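Local coordinates for aminopeptidase N family protein (Idiomarina loihiensis L2TR, PDB 4FGM) that binds a zinc ion as a member of the M61 peptidase family and probably acts as an aminopeptidase, removing residues from peptide N-termini, at residues Lys296-Trp304 with Val351-Trp359. Sequence-based numbering, arbitrary orientation.
Sequences KESYTEQLW and VTESSFLAW
Trp359 lays one face of its indole against the start of the 296-304 segment: Glu297 CB sits over the face of the five-membered ring, 3.9 Å from its centroid, a CH-pi contact, while the Glu297 chain bends at CG so that its carboxylate leads away. The indole N-H reaches Ser298 O at 3.1 Å in a weak, bent bond (131°) and makes a second weak one to a water, which also accepts from Thr300 N. Tyr299 overlaps Phe356 in an offset stack, planes 14° apart, with Tyr299 CB over the Phe356 face; Tyr299 CD1 also lies 3.9 Å from Trp359 CD1, and the three rings form an aromatic cluster. Were this indole cut back to an alanine, Glu297 CB would probably lose the ring beneath it and Ser298 O its weak N-H partner, and a gap would open beside Tyr299. Further along, Ser355 illustrates how one buried hydroxyl can tie a helix to a turning loop. Its chi1 of 170° turns OG away from the backbone N and toward the other segment, where it donates to Thr300 O at 2.7 Å and accepts from Leu303 N at 2.8 Å, bridging the turn where helix 303-306 begins. In that turn Thr300 OG1 accepts from Gln302 N, an ST turn. The side chains of Glu301 and Thr352 run side by side, Glu301 OE2 3.7 Å from Thr352 CG2, and Glu301 OE2 is hydrogen-bonded to Tyr445 OH. Trp304 CB packs on Val351 CG2 at 3.8 Å. Leu303 approaches the side chain of Glu307, a zinc ligand, so the contact reaches the second shell of the metal site. Within the M61 glycyl aminopeptidase region, helix 351-356 and the start of helix 358-362 thus line the loop entering helix 303-306, with helix 437-445 against Trp304 and Thr352.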
loop_
_atom_site.group_PDB
_atom_site.type_symbol
_atom_site.label_atom_id
_atom_site.label_comp_id
_atom_site.label_asym_id
_atom_site.label_seq_id
_atom_site.Cartn_x
_atom_site.Cartn_y
_atom_site.Cartn_z
ATOM N N LYS A 296 8.491 -15.395 10.790
ATOM C CA LYS A 296 7.394 -16.167 10.215
ATOM C C LYS A 296 6.124 -15.328 10.055
ATOM O O LYS A 296 6.079 -14.164 10.462
ATOM C CB LYS A 296 7.124 -17.317 11.186
ATOM C CG LYS A 296 6.398 -18.517 10.665
ATOM C CD LYS A 296 5.742 -19.252 11.839
ATOM C CE LYS A 296 6.704 -19.462 13.005
ATOM N NZ LYS A 296 5.972 -19.767 14.274
ATOM N N GLU A 297 5.086 -15.929 9.475
ATOM C CA GLU A 297 3.813 -15.230 9.304
ATOM C C GLU A 297 3.268 -14.825 10.682
ATOM O O GLU A 297 3.384 -15.579 11.651
ATOM C CB GLU A 297 2.781 -16.126 8.603
ATOM C CG GLU A 297 3.103 -16.474 7.147
ATOM C CD GLU A 297 4.021 -17.681 7.001
ATOM O OE1 GLU A 297 4.641 -18.095 8.004
ATOM O OE2 GLU A 297 4.127 -18.208 5.874
ATOM N N SER A 298 2.690 -13.628 10.761
ATOM C CA SER A 298 2.107 -13.124 12.001
ATOM C C SER A 298 0.665 -12.791 11.650
ATOM O O SER A 298 0.378 -11.782 11.006
ATOM C CB SER A 298 2.853 -11.872 12.490
ATOM O OG SER A 298 2.399 -11.474 13.778
ATOM N N TYR A 299 -0.237 -13.655 12.090
ATOM C CA TYR A 299 -1.651 -13.528 11.781
ATOM C C TYR A 299 -2.471 -12.545 12.605
ATOM O O TYR A 299 -2.354 -12.491 13.823
ATOM C CB TYR A 299 -2.298 -14.915 11.876
ATOM C CG TYR A 299 -1.602 -15.982 11.056
ATOM C CD1 TYR A 299 -1.814 -16.084 9.680
ATOM C CD2 TYR A 299 -0.727 -16.892 11.656
ATOM C CE1 TYR A 299 -1.173 -17.062 8.922
ATOM C CE2 TYR A 299 -0.084 -17.875 10.907
ATOM C CZ TYR A 299 -0.311 -17.956 9.538
ATOM O OH TYR A 299 0.329 -18.914 8.774
ATOM N N THR A 300 -3.310 -11.778 11.919
ATOM C CA THR A 300 -4.207 -10.831 12.565
ATOM C C THR A 300 -5.342 -10.505 11.594
ATOM O O THR A 300 -5.115 -10.293 10.404
ATOM C CB THR A 300 -3.494 -9.517 12.980
ATOM O OG1 THR A 300 -4.449 -8.640 13.594
ATOM C CG2 THR A 300 -2.876 -8.819 11.772
ATOM N N GLU A 301 -6.565 -10.478 12.108
ATOM C CA GLU A 301 -7.738 -10.186 11.289
ATOM C C GLU A 301 -8.069 -8.704 11.324
ATOM O O GLU A 301 -9.097 -8.290 10.787
ATOM C CB GLU A 301 -8.950 -10.951 11.816
ATOM C CG GLU A 301 -9.384 -10.493 13.213
ATOM C CD GLU A 301 -10.665 -11.152 13.680
ATOM O OE1 GLU A 301 -10.731 -12.402 13.689
ATOM O OE2 GLU A 301 -11.607 -10.414 14.042
ATOM N N GLN A 302 -7.205 -7.905 11.944
ATOM C CA GLN A 302 -7.466 -6.478 12.078
ATOM C C GLN A 302 -7.120 -5.545 10.912
ATOM O O GLN A 302 -7.329 -4.333 11.010
ATOM C CB GLN A 302 -6.794 -5.970 13.352
ATOM C CG GLN A 302 -7.339 -6.620 14.615
ATOM C CD GLN A 302 -6.619 -6.165 15.865
ATOM O OE1 GLN A 302 -6.470 -4.967 16.111
ATOM N NE2 GLN A 302 -6.175 -7.121 16.669
ATOM N N LEU A 303 -6.607 -6.081 9.809
ATOM C CA LEU A 303 -6.266 -5.220 8.680
ATOM C C LEU A 303 -7.484 -4.522 8.073
ATOM O O LEU A 303 -7.336 -3.563 7.314
ATOM C CB LEU A 303 -5.517 -6.010 7.610
ATOM C CG LEU A 303 -4.143 -6.538 8.050
ATOM C CD1 LEU A 303 -3.430 -7.156 6.855
ATOM C CD2 LEU A 303 -3.302 -5.403 8.631
ATOM N N TRP A 304 -8.688 -4.986 8.408
ATOM C CA TRP A 304 -9.902 -4.352 7.890
ATOM C C TRP A 304 -9.964 -2.950 8.479
ATOM O O TRP A 304 -10.543 -2.028 7.899
ATOM C CB TRP A 304 -11.162 -5.121 8.314
ATOM C CG TRP A 304 -11.424 -5.121 9.804
ATOM C CD1 TRP A 304 -11.041 -6.078 10.710
ATOM C CD2 TRP A 304 -12.125 -4.120 10.556
ATOM N NE1 TRP A 304 -11.461 -5.734 11.972
ATOM C CE2 TRP A 304 -12.126 -4.539 11.909
ATOM C CE3 TRP A 304 -12.752 -2.913 10.221
ATOM C CZ2 TRP A 304 -12.732 -3.793 12.923
ATOM C CZ3 TRP A 304 -13.358 -2.169 11.233
ATOM C CH2 TRP A 304 -13.341 -2.614 12.569
ATOM N N VAL A 351 -14.239 -10.253 5.466
ATOM C CA VAL A 351 -13.159 -9.277 5.505
ATOM C C VAL A 351 -12.092 -9.618 6.549
ATOM O O VAL A 351 -10.895 -9.412 6.315
ATOM C CB VAL A 351 -13.712 -7.848 5.758
ATOM C CG1 VAL A 351 -14.054 -7.662 7.227
ATOM C CG2 VAL A 351 -12.706 -6.812 5.294
ATOM N N THR A 352 -12.516 -10.147 7.694
ATOM C CA THR A 352 -11.568 -10.505 8.741
ATOM C C THR A 352 -10.759 -11.720 8.317
ATOM O O THR A 352 -9.572 -11.831 8.628
ATOM C CB THR A 352 -12.281 -10.813 10.075
ATOM O OG1 THR A 352 -13.362 -11.728 9.848
ATOM C CG2 THR A 352 -12.808 -9.534 10.692
ATOM N N GLU A 353 -11.414 -12.633 7.611
ATOM C CA GLU A 353 -10.755 -13.838 7.117
ATOM C C GLU A 353 -9.676 -13.433 6.107
ATOM O O GLU A 353 -8.585 -13.995 6.096
ATOM C CB GLU A 353 -11.790 -14.762 6.463
ATOM C CG GLU A 353 -11.223 -15.993 5.791
ATOM C CD GLU A 353 -12.304 -16.837 5.130
ATOM O OE1 GLU A 353 -13.473 -16.376 5.076
ATOM O OE2 GLU A 353 -11.982 -17.955 4.658
ATOM N N SER A 354 -9.986 -12.442 5.276
ATOM C CA SER A 354 -9.050 -11.954 4.268
ATOM C C SER A 354 -7.805 -11.342 4.920
ATOM O O SER A 354 -6.681 -11.542 4.443
ATOM C CB SER A 354 -9.734 -10.912 3.373
ATOM O OG SER A 354 -8.853 -10.423 2.379
ATOM N N SER A 355 -8.012 -10.594 6.003
ATOM C CA SER A 355 -6.911 -9.969 6.727
ATOM C C SER A 355 -6.022 -11.065 7.303
ATOM O O SER A 355 -4.794 -11.031 7.176
ATOM C CB SER A 355 -7.459 -9.102 7.865
ATOM O OG SER A 355 -6.433 -8.655 8.738
ATOM N N PHE A 356 -6.668 -12.043 7.929
ATOM C CA PHE A 356 -5.987 -13.162 8.558
ATOM C C PHE A 356 -5.085 -13.906 7.575
ATOM O O PHE A 356 -3.963 -14.264 7.913
ATOM C CB PHE A 356 -7.033 -14.122 9.167
ATOM C CG PHE A 356 -6.441 -15.203 10.031
ATOM C CD1 PHE A 356 -5.973 -16.388 9.470
ATOM C CD2 PHE A 356 -6.314 -15.019 11.404
ATOM C CE1 PHE A 356 -5.377 -17.372 10.264
ATOM C CE2 PHE A 356 -5.723 -15.991 12.206
ATOM C CZ PHE A 356 -5.254 -17.172 11.636
ATOM N N LEU A 357 -5.582 -14.135 6.363
ATOM C CA LEU A 357 -4.825 -14.844 5.341
ATOM C C LEU A 357 -4.148 -13.904 4.343
ATOM O O LEU A 357 -3.966 -14.257 3.175
ATOM C CB LEU A 357 -5.742 -15.808 4.576
ATOM C CG LEU A 357 -6.044 -17.226 5.083
ATOM C CD1 LEU A 357 -5.325 -17.503 6.384
ATOM C CD2 LEU A 357 -7.552 -17.391 5.239
ATOM N N ALA A 358 -3.767 -12.712 4.789
ATOM C CA ALA A 358 -3.116 -11.771 3.883
ATOM C C ALA A 358 -1.869 -12.401 3.272
ATOM O O ALA A 358 -1.596 -12.227 2.080
ATOM C CB ALA A 358 -2.753 -10.493 4.617
ATOM N N TRP A 359 -1.140 -13.153 4.094
ATOM C CA TRP A 359 0.099 -13.816 3.694
ATOM C C TRP A 359 -0.000 -14.740 2.489
ATOM O O TRP A 359 0.979 -14.941 1.775
ATOM C CB TRP A 359 0.664 -14.615 4.869
ATOM C CG TRP A 359 0.760 -13.820 6.117
ATOM C CD1 TRP A 359 -0.213 -13.657 7.062
ATOM C CD2 TRP A 359 1.863 -13.007 6.528
ATOM N NE1 TRP A 359 0.215 -12.789 8.036
ATOM C CE2 TRP A 359 1.484 -12.374 7.735
ATOM C CE3 TRP A 359 3.136 -12.750 5.994
ATOM C CZ2 TRP A 359 2.336 -11.491 8.420
ATOM C CZ3 TRP A 359 3.985 -11.873 6.676
ATOM C CH2 TRP A 359 3.577 -11.255 7.880
HETATM O O HOH W 1 -2.598 -11.917 8.964
#